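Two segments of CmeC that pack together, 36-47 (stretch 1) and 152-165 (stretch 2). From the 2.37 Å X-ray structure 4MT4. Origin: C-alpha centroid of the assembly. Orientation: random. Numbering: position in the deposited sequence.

Stretch 1 (36-47) NWWKDFDDENLN
Stretch 2, residues 152-165: RLSVISNTVQTYFN

What backbone shapes meet here? Stretch 2 is helical throughout, residues 152-165 lying inside a longer helix, with phi/psi near -65/-43 and regular i to i+4 bonds such as Val160 N to Ile156 O at 2.9 Å. In stretch 1 a 3-10 segment runs from Trp37 to Phe41, with Asp40 N bonded to Trp37 O at 3.2 Å; Asp42 then takes a left-handed 56/40 conformation, Asp43 is extended at -121/109, and a helix starts at Glu44 and continues beyond Asn47. The 3-10 segment runs roughly the same way as stretch 2, Glu44 to Asn47 broadly the opposite way. The two backbones come nearest at Leu46 and Val160, whose CA atoms are 7.0 Å apart.

How do the tryptophans meet the helix? Both have chi1 in p, with chi2 of -93° for Trp37 and 87° for Trp38. The CA-to-CB bond of Trp37 points sideways, yet its indole reaches the helix: Trp37 CZ2 lies 3.7 Å from Ile156 CG2 and 4.3 Å from Leu153 CD1, while Trp37 CH2 is 4.1 Å from Val160 CG2. The CA-to-CB bond of Trp38 points toward the helix, and Trp38 CZ3 lies 3.7 Å from Ile156 CD1. Ile156, with chi1 m and chi2 t, thus touches both indoles. These contacts are apolar, and all but the partly exposed Leu153 are buried.

What fills the rest of the contact? The CA-to-CB bond of Val160 (chi1 t) points toward stretch 1, and Val160 touches Trp37, Trp38, Phe41 and Leu46. Phe41 and Phe164, both with chi1 in m, form an edge-to-face pair, the edge of Phe164 directed at the face of Phe41, with centroids 4.9 Å apart, planes at 69° and Phe41 CD1 3.6 Å from Phe164 CZ. Leu46 (chi1 t, chi2 p) places CD2 4.1 Å from Phe164 CZ and CD1 3.6 Å from Tyr163 CD2. Leu46 CB sits over the Tyr163 face, 4.3 Å from the ring centroid, in a CH-pi contact.

Which polar bond joins the stretches? Tyr163 (chi1 t, chi2 83°) donates from OH to Asp43 OD2 at 2.4 Å, a very short hydrogen bond and the only one across. Asp43 (chi1 t) is also the N-cap of the helix that follows. Asp43 OD1 accepts weak bonds from Asn45 N at 2.9 Å and Leu46 N at 3.2 Å, as well as a bond from Asn45 ND2 at 3.0 Å. The carboxylate thus links the helix start to stretch 2.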

ATOM      1  N   ASN B  36      24.082  11.194  15.797  1.00 56.18           N
ATOM      2  CA  ASN B  36      23.618  12.392  15.104  1.00 69.62           C
ATOM      3  C   ASN B  36      24.495  12.723  13.899  1.00 63.56           C
ATOM      4  O   ASN B  36      25.134  13.774  13.848  1.00 61.64           O
ATOM      5  CB  ASN B  36      23.570  13.582  16.067  1.00 69.91           C
ATOM      6  CG  ASN B  36      24.836  13.721  16.886  1.00 78.61           C
ATOM      7  OD1 ASN B  36      25.810  13.001  16.672  1.00 71.26           O
ATOM      8  ND2 ASN B  36      24.829  14.656  17.828  1.00 80.43           N
ATOM      9  N   TRP B  37      24.506  11.816  12.927  1.00 58.02           N
ATOM     10  CA  TRP B  37      25.373  11.913  11.755  1.00 62.66           C
ATOM     11  C   TRP B  37      25.118  13.145  10.885  1.00 55.71           C
ATOM     12  O   TRP B  37      26.003  13.585  10.151  1.00 50.71           O
ATOM     13  CB  TRP B  37      25.221  10.650  10.902  1.00 47.59           C
ATOM     14  CG  TRP B  37      23.792  10.238  10.726  1.00 61.60           C
ATOM     15  CD1 TRP B  37      23.094   9.351  11.496  1.00 51.59           C
ATOM     16  CD2 TRP B  37      22.878  10.706   9.726  1.00 56.95           C
ATOM     17  NE1 TRP B  37      21.806   9.235  11.034  1.00 44.18           N
ATOM     18  CE2 TRP B  37      21.647  10.056   9.948  1.00 49.78           C
ATOM     19  CE3 TRP B  37      22.982  11.608   8.661  1.00 45.20           C
ATOM     20  CZ2 TRP B  37      20.530  10.279   9.147  1.00 55.64           C
ATOM     21  CZ3 TRP B  37      21.869  11.828   7.868  1.00 45.99           C
ATOM     22  CH2 TRP B  37      20.661  11.167   8.115  1.00 52.46           C
ATOM     23  N   TRP B  38      23.914  13.701  10.970  1.00 53.08           N
ATOM     24  CA  TRP B  38      23.514  14.785  10.076  1.00 61.35           C
ATOM     25  C   TRP B  38      24.221  16.106  10.379  1.00 63.03           C
ATOM     26  O   TRP B  38      24.235  17.012   9.547  1.00 56.72           O
ATOM     27  CB  TRP B  38      21.999  14.985  10.133  1.00 52.69           C
ATOM     28  CG  TRP B  38      21.486  15.341  11.493  1.00 56.72           C
ATOM     29  CD1 TRP B  38      21.382  16.591  12.027  1.00 54.37           C
ATOM     30  CD2 TRP B  38      20.999  14.436  12.492  1.00 49.52           C
ATOM     31  NE1 TRP B  38      20.865  16.522  13.297  1.00 50.48           N
ATOM     32  CE2 TRP B  38      20.622  15.210  13.606  1.00 54.41           C
ATOM     33  CE3 TRP B  38      20.849  13.047  12.552  1.00 53.37           C
ATOM     34  CZ2 TRP B  38      20.102  14.641  14.768  1.00 57.28           C
ATOM     35  CZ3 TRP B  38      20.333  12.484  13.705  1.00 53.10           C
ATOM     36  CH2 TRP B  38      19.966  13.280  14.798  1.00 40.78           C
ATOM     37  N   LYS B  39      24.810  16.211  11.566  1.00 53.84           N
ATOM     38  CA  LYS B  39      25.509  17.429  11.962  1.00 62.10           C
ATOM     39  C   LYS B  39      26.879  17.549  11.295  1.00 66.23           C
ATOM     40  O   LYS B  39      27.532  18.589  11.386  1.00 54.47           O
ATOM     41  CB  LYS B  39      25.667  17.490  13.483  1.00 52.85           C
ATOM     42  CG  LYS B  39      24.362  17.686  14.236  1.00 55.31           C
ATOM     43  CD  LYS B  39      24.606  17.966  15.709  1.00 55.92           C
ATOM     44  CE  LYS B  39      23.304  18.279  16.430  1.00 66.28           C
ATOM     45  NZ  LYS B  39      23.515  18.610  17.866  1.00 83.80           N
ATOM     46  N   ASP B  40      27.307  16.487  10.620  1.00 57.91           N
ATOM     47  CA  ASP B  40      28.594  16.484   9.932  1.00 66.25           C
ATOM     48  C   ASP B  40      28.512  17.200   8.586  1.00 65.49           C
ATOM     49  O   ASP B  40      29.511  17.312   7.872  1.00 63.45           O
ATOM     50  CB  ASP B  40      29.098  15.052   9.741  1.00 51.50           C
ATOM     51  CG  ASP B  40      29.612  14.440  11.029  1.00 83.46           C
ATOM     52  OD1 ASP B  40      30.168  15.187  11.862  1.00 77.83           O
ATOM     53  OD2 ASP B  40      29.460  13.213  11.212  1.00 91.82           O
ATOM     54  N   PHE B  41      27.323  17.683   8.245  1.00 60.41           N
ATOM     55  CA  PHE B  41      27.142  18.487   7.043  1.00 58.93           C
ATOM     56  C   PHE B  41      27.479  19.946   7.329  1.00 65.00           C
ATOM     57  O   PHE B  41      27.532  20.770   6.415  1.00 66.22           O
ATOM     58  CB  PHE B  41      25.712  18.370   6.517  1.00 50.46           C
ATOM     59  CG  PHE B  41      25.422  17.066   5.831  1.00 55.41           C
ATOM     60  CD1 PHE B  41      25.930  16.805   4.568  1.00 48.00           C
ATOM     61  CD2 PHE B  41      24.633  16.106   6.442  1.00 51.86           C
ATOM     62  CE1 PHE B  41      25.663  15.608   3.932  1.00 56.87           C
ATOM     63  CE2 PHE B  41      24.363  14.906   5.811  1.00 50.48           C
ATOM     64  CZ  PHE B  41      24.878  14.657   4.555  1.00 49.57           C
ATOM     65  N   ASP B  42      27.703  20.247   8.606  1.00 56.49           N
ATOM     66  CA  ASP B  42      28.056  21.588   9.063  1.00 57.58           C
ATOM     67  C   ASP B  42      27.013  22.616   8.625  1.00 69.80           C
ATOM     68  O   ASP B  42      27.350  23.730   8.220  1.00 64.22           O
ATOM     69  CB  ASP B  42      29.446  21.977   8.549  1.00 68.34           C
ATOM     70  CG  ASP B  42      30.465  20.863   8.725  1.00 85.10           C
ATOM     71  OD1 ASP B  42      30.400  20.146   9.747  1.00 79.67           O
ATOM     72  OD2 ASP B  42      31.328  20.700   7.837  1.00 82.77           O
ATOM     73  N   ASP B  43      25.745  22.227   8.709  1.00 50.95           N
ATOM     74  CA  ASP B  43      24.634  23.083   8.313  1.00 55.42           C
ATOM     75  C   ASP B  43      23.691  23.297   9.495  1.00 58.16           C
ATOM     76  O   ASP B  43      22.982  22.380   9.907  1.00 64.90           O
ATOM     77  CB  ASP B  43      23.885  22.467   7.128  1.00 47.47           C
ATOM     78  CG  ASP B  43      22.935  23.444   6.454  1.00 50.28           C
ATOM     79  OD1 ASP B  43      22.491  24.412   7.106  1.00 49.35           O
ATOM     80  OD2 ASP B  43      22.626  23.236   5.261  1.00 55.92           O
ATOM     81  N   GLU B  44      23.680  24.512  10.033  1.00 54.04           N
ATOM     82  CA  GLU B  44      22.851  24.817  11.192  1.00 57.61           C
ATOM     83  C   GLU B  44      21.373  24.837  10.813  1.00 59.09           C
ATOM     84  O   GLU B  44      20.511  24.525  11.635  1.00 60.64           O
ATOM     85  CB  GLU B  44      23.259  26.154  11.815  1.00 51.43           C
ATOM     86  CG  GLU B  44      22.901  26.270  13.289  1.00 86.84           C
ATOM     87  CD  GLU B  44      23.585  25.212  14.134  1.00 98.21           C
ATOM     88  OE1 GLU B  44      22.880  24.338  14.681  1.00 85.19           O
ATOM     89  OE2 GLU B  44      24.829  25.254  14.251  1.00 93.90           O
ATOM     90  N   ASN B  45      21.086  25.201   9.565  1.00 61.61           N
ATOM     91  CA  ASN B  45      19.717  25.187   9.064  1.00 53.73           C
ATOM     92  C   ASN B  45      19.184  23.761   8.980  1.00 56.55           C
ATOM     93  O   ASN B  45      18.022  23.499   9.293  1.00 51.48           O
ATOM     94  CB  ASN B  45      19.636  25.856   7.691  1.00 48.46           C
ATOM     95  CG  ASN B  45      20.335  27.202   7.655  1.00 58.58           C
ATOM     96  OD1 ASN B  45      19.775  28.219   8.065  1.00 60.75           O
ATOM     97  ND2 ASN B  45      21.567  27.215   7.157  1.00 54.52           N
ATOM     98  N   LEU B  46      20.047  22.845   8.553  1.00 49.55           N
ATOM     99  CA  LEU B  46      19.692  21.434   8.468  1.00 59.05           C
ATOM    100  C   LEU B  46      19.441  20.855   9.856  1.00 55.65           C
ATOM    101  O   LEU B  46      18.520  20.065  10.049  1.00 52.34           O
ATOM    102  CB  LEU B  46      20.792  20.643   7.755  1.00 50.47           C
ATOM    103  CG  LEU B  46      20.609  19.126   7.662  1.00 60.73           C
ATOM    104  CD1 LEU B  46      19.310  18.777   6.949  1.00 49.73           C
ATOM    105  CD2 LEU B  46      21.798  18.477   6.967  1.00 55.32           C
ATOM    106  N   ASN B  47      20.262  21.259  10.821  1.00 48.63           N
ATOM    107  CA  ASN B  47      20.123  20.786  12.194  1.00 48.25           C
ATOM    108  C   ASN B  47      18.793  21.204  12.809  1.00 53.41           C
ATOM    109  O   ASN B  47      18.173  20.440  13.551  1.00 58.29           O
ATOM    110  CB  ASN B  47      21.280  21.297  13.055  1.00 45.97           C
ATOM    111  CG  ASN B  47      22.623  20.755  12.606  1.00 58.92           C
ATOM    112  OD1 ASN B  47      22.696  19.728  11.931  1.00 51.51           O
ATOM    113  ND2 ASN B  47      23.697  21.440  12.984  1.00 58.08           N
ATOM    114  N   ARG B 152      12.375   6.238  13.059  1.00 37.50           N
ATOM    115  CA  ARG B 152      13.143   7.431  13.393  1.00 31.54           C
ATOM    116  C   ARG B 152      14.202   7.703  12.330  1.00 49.75           C
ATOM    117  O   ARG B 152      14.321   8.822  11.830  1.00 37.57           O
ATOM    118  CB  ARG B 152      13.800   7.283  14.766  1.00 37.74           C
ATOM    119  CG  ARG B 152      14.352   8.577  15.344  1.00 42.87           C
ATOM    120  CD  ARG B 152      14.952   8.353  16.725  1.00 51.14           C
ATOM    121  NE  ARG B 152      15.145   9.605  17.453  1.00 65.95           N
ATOM    122  CZ  ARG B 152      16.256  10.332  17.416  1.00 57.08           C
ATOM    123  NH1 ARG B 152      16.338  11.456  18.115  1.00 50.24           N
ATOM    124  NH2 ARG B 152      17.286   9.938  16.680  1.00 50.45           N
ATOM    125  N   LEU B 153      14.963   6.668  11.988  1.00 47.42           N
ATOM    126  CA  LEU B 153      15.994   6.768  10.963  1.00 41.76           C
ATOM    127  C   LEU B 153      15.403   7.171   9.615  1.00 53.09           C
ATOM    128  O   LEU B 153      15.968   7.995   8.897  1.00 41.75           O
ATOM    129  CB  LEU B 153      16.741   5.440  10.831  1.00 40.59           C
ATOM    130  CG  LEU B 153      17.740   5.307   9.682  1.00 46.95           C
ATOM    131  CD1 LEU B 153      18.813   6.386   9.755  1.00 39.83           C
ATOM    132  CD2 LEU B 153      18.368   3.919   9.675  1.00 34.11           C
ATOM    133  N   SER B 154      14.257   6.586   9.286  1.00 47.57           N
ATOM    134  CA  SER B 154      13.568   6.871   8.031  1.00 33.47           C
ATOM    135  C   SER B 154      13.102   8.324   7.955  1.00 56.39           C
ATOM    136  O   SER B 154      13.287   8.990   6.938  1.00 42.66           O
ATOM    137  CB  SER B 154      12.374   5.932   7.859  1.00 40.36           C
ATOM    138  OG  SER B 154      11.578   6.305   6.747  1.00 53.50           O
ATOM    139  N   VAL B 155      12.495   8.801   9.036  1.00 45.35           N
ATOM    140  CA  VAL B 155      11.988  10.169   9.108  1.00 55.58           C
ATOM    141  C   VAL B 155      13.123  11.183   9.008  1.00 44.21           C
ATOM    142  O   VAL B 155      13.019  12.173   8.279  1.00 44.39           O
ATOM    143  CB  VAL B 155      11.198  10.400  10.416  1.00 41.24           C
ATOM    144  CG1 VAL B 155      11.001  11.882  10.675  1.00 43.00           C
ATOM    145  CG2 VAL B 155       9.859   9.684  10.353  1.00 47.13           C
ATOM    146  N   ILE B 156      14.208  10.927   9.732  1.00 42.81           N
ATOM    147  CA  ILE B 156      15.371  11.809   9.700  1.00 41.56           C
ATOM    148  C   ILE B 156      16.013  11.837   8.314  1.00 52.21           C
ATOM    149  O   ILE B 156      16.299  12.905   7.773  1.00 47.68           O
ATOM    150  CB  ILE B 156      16.438  11.385  10.736  1.00 47.56           C
ATOM    151  CG1 ILE B 156      15.899  11.548  12.158  1.00 35.08           C
ATOM    152  CG2 ILE B 156      17.707  12.200  10.564  1.00 43.40           C
ATOM    153  CD1 ILE B 156      16.892  11.146  13.233  1.00 38.91           C
ATOM    154  N   SER B 157      16.231  10.657   7.742  1.00 42.75           N
ATOM    155  CA  SER B 157      16.842  10.545   6.422  1.00 47.87           C
ATOM    156  C   SER B 157      16.008  11.237   5.351  1.00 51.77           C
ATOM    157  O   SER B 157      16.545  11.922   4.479  1.00 49.25           O
ATOM    158  CB  SER B 157      17.045   9.076   6.054  1.00 39.21           C
ATOM    159  OG  SER B 157      17.952   8.454   6.945  1.00 47.93           O
ATOM    160  N   ASN B 158      14.693  11.055   5.422  1.00 47.35           N
ATOM    161  CA  ASN B 158      13.783  11.686   4.475  1.00 49.64           C
ATOM    162  C   ASN B 158      13.786  13.202   4.615  1.00 47.55           C
ATOM    163  O   ASN B 158      13.704  13.922   3.621  1.00 48.80           O
ATOM    164  CB  ASN B 158      12.361  11.150   4.654  1.00 51.91           C
ATOM    165  CG  ASN B 158      12.200   9.735   4.130  1.00 55.98           C
ATOM    166  OD1 ASN B 158      13.006   9.262   3.329  1.00 63.00           O
ATOM    167  ND2 ASN B 158      11.151   9.055   4.576  1.00 55.97           N
ATOM    168  N   THR B 159      13.887  13.681   5.852  1.00 38.49           N
ATOM    169  CA  THR B 159      13.940  15.112   6.128  1.00 49.48           C
ATOM    170  C   THR B 159      15.221  15.736   5.575  1.00 49.32           C
ATOM    171  O   THR B 159      15.190  16.810   4.971  1.00 49.27           O
ATOM    172  CB  THR B 159      13.849  15.396   7.639  1.00 41.00           C
ATOM    173  OG1 THR B 159      12.582  14.947   8.136  1.00 51.82           O
ATOM    174  CG2 THR B 159      13.998  16.883   7.919  1.00 48.59           C
ATOM    175  N   VAL B 160      16.342  15.052   5.782  1.00 47.43           N
ATOM    176  CA  VAL B 160      17.636  15.532   5.301  1.00 41.03           C
ATOM    177  C   VAL B 160      17.683  15.574   3.776  1.00 53.31           C
ATOM    178  O   VAL B 160      18.131  16.556   3.183  1.00 49.36           O
ATOM    179  CB  VAL B 160      18.794  14.647   5.816  1.00 46.59           C
ATOM    180  CG1 VAL B 160      20.108  15.037   5.155  1.00 39.03           C
ATOM    181  CG2 VAL B 160      18.903  14.742   7.329  1.00 42.21           C
ATOM    182  N   GLN B 161      17.212  14.501   3.148  1.00 44.32           N
ATOM    183  CA  GLN B 161      17.238  14.392   1.695  1.00 43.81           C
ATOM    184  C   GLN B 161      16.219  15.316   1.032  1.00 49.19           C
ATOM    185  O   GLN B 161      16.400  15.729  -0.112  1.00 52.32           O
ATOM    186  CB  GLN B 161      16.997  12.943   1.263  1.00 37.26           C
ATOM    187  CG  GLN B 161      18.162  12.003   1.557  1.00 39.08           C
ATOM    188  CD  GLN B 161      17.954  10.612   0.991  1.00 44.83           C
ATOM    189  OE1 GLN B 161      16.822  10.184   0.767  1.00 52.20           O
ATOM    190  NE2 GLN B 161      19.050   9.900   0.749  1.00 55.27           N
ATOM    191  N   THR B 162      15.148  15.640   1.752  1.00 46.78           N
ATOM    192  CA  THR B 162      14.161  16.598   1.260  1.00 51.33           C
ATOM    193  C   THR B 162      14.734  18.010   1.339  1.00 51.13           C
ATOM    194  O   THR B 162      14.512  18.835   0.451  1.00 42.62           O
ATOM    195  CB  THR B 162      12.844  16.525   2.059  1.00 36.81           C
ATOM    196  OG1 THR B 162      12.253  15.233   1.885  1.00 44.18           O
ATOM    197  CG2 THR B 162      11.861  17.590   1.590  1.00 37.89           C
ATOM    198  N   TYR B 163      15.480  18.271   2.408  1.00 42.89           N
ATOM    199  CA  TYR B 163      16.158  19.551   2.582  1.00 43.27           C
ATOM    200  C   TYR B 163      17.127  19.815   1.437  1.00 54.30           C
ATOM    201  O   TYR B 163      17.133  20.898   0.854  1.00 49.98           O
ATOM    202  CB  TYR B 163      16.906  19.586   3.919  1.00 42.30           C
ATOM    203  CG  TYR B 163      17.855  20.757   4.075  1.00 53.98           C
ATOM    204  CD1 TYR B 163      17.393  22.002   4.478  1.00 50.71           C
ATOM    205  CD2 TYR B 163      19.215  20.614   3.825  1.00 44.67           C
ATOM    206  CE1 TYR B 163      18.256  23.075   4.626  1.00 55.33           C
ATOM    207  CE2 TYR B 163      20.087  21.679   3.968  1.00 52.27           C
ATOM    208  CZ  TYR B 163      19.602  22.907   4.369  1.00 63.33           C
ATOM    209  OH  TYR B 163      20.462  23.970   4.516  1.00 50.89           O
ATOM    210  N   PHE B 164      17.938  18.811   1.119  1.00 41.96           N
ATOM    211  CA  PHE B 164      18.943  18.925   0.071  1.00 47.07           C
ATOM    212  C   PHE B 164      18.313  19.044  -1.314  1.00 58.29           C
ATOM    213  O   PHE B 164      18.841  19.734  -2.186  1.00 46.50           O
ATOM    214  CB  PHE B 164      19.893  17.728   0.117  1.00 46.77           C
ATOM    215  CG  PHE B 164      20.991  17.868   1.134  1.00 52.43           C
ATOM    216  CD1 PHE B 164      21.604  19.093   1.342  1.00 46.52           C
ATOM    217  CD2 PHE B 164      21.402  16.782   1.890  1.00 45.71           C
ATOM    218  CE1 PHE B 164      22.612  19.232   2.276  1.00 46.51           C
ATOM    219  CE2 PHE B 164      22.411  16.914   2.829  1.00 50.72           C
ATOM    220  CZ  PHE B 164      23.016  18.142   3.022  1.00 46.92           C
ATOM    221  N   ASN B 165      17.186  18.367  -1.514  1.00 44.89           N
ATOM    222  CA  ASN B 165      16.431  18.501  -2.755  1.00 47.54           C
ATOM    223  C   ASN B 165      15.829  19.895  -2.874  1.00 55.34           C
ATOM    224  O   ASN B 165      15.659  20.419  -3.977  1.00 56.41           O
ATOM    225  CB  ASN B 165      15.329  17.445  -2.839  1.00 43.56           C
ATOM    226  CG  ASN B 165      15.864  16.063  -3.157  1.00 48.03           C
ATOM    227  OD1 ASN B 165      16.948  15.918  -3.722  1.00 61.22           O
ATOM    228  ND2 ASN B 165      15.099  15.037  -2.801  1.00 51.80           N
TER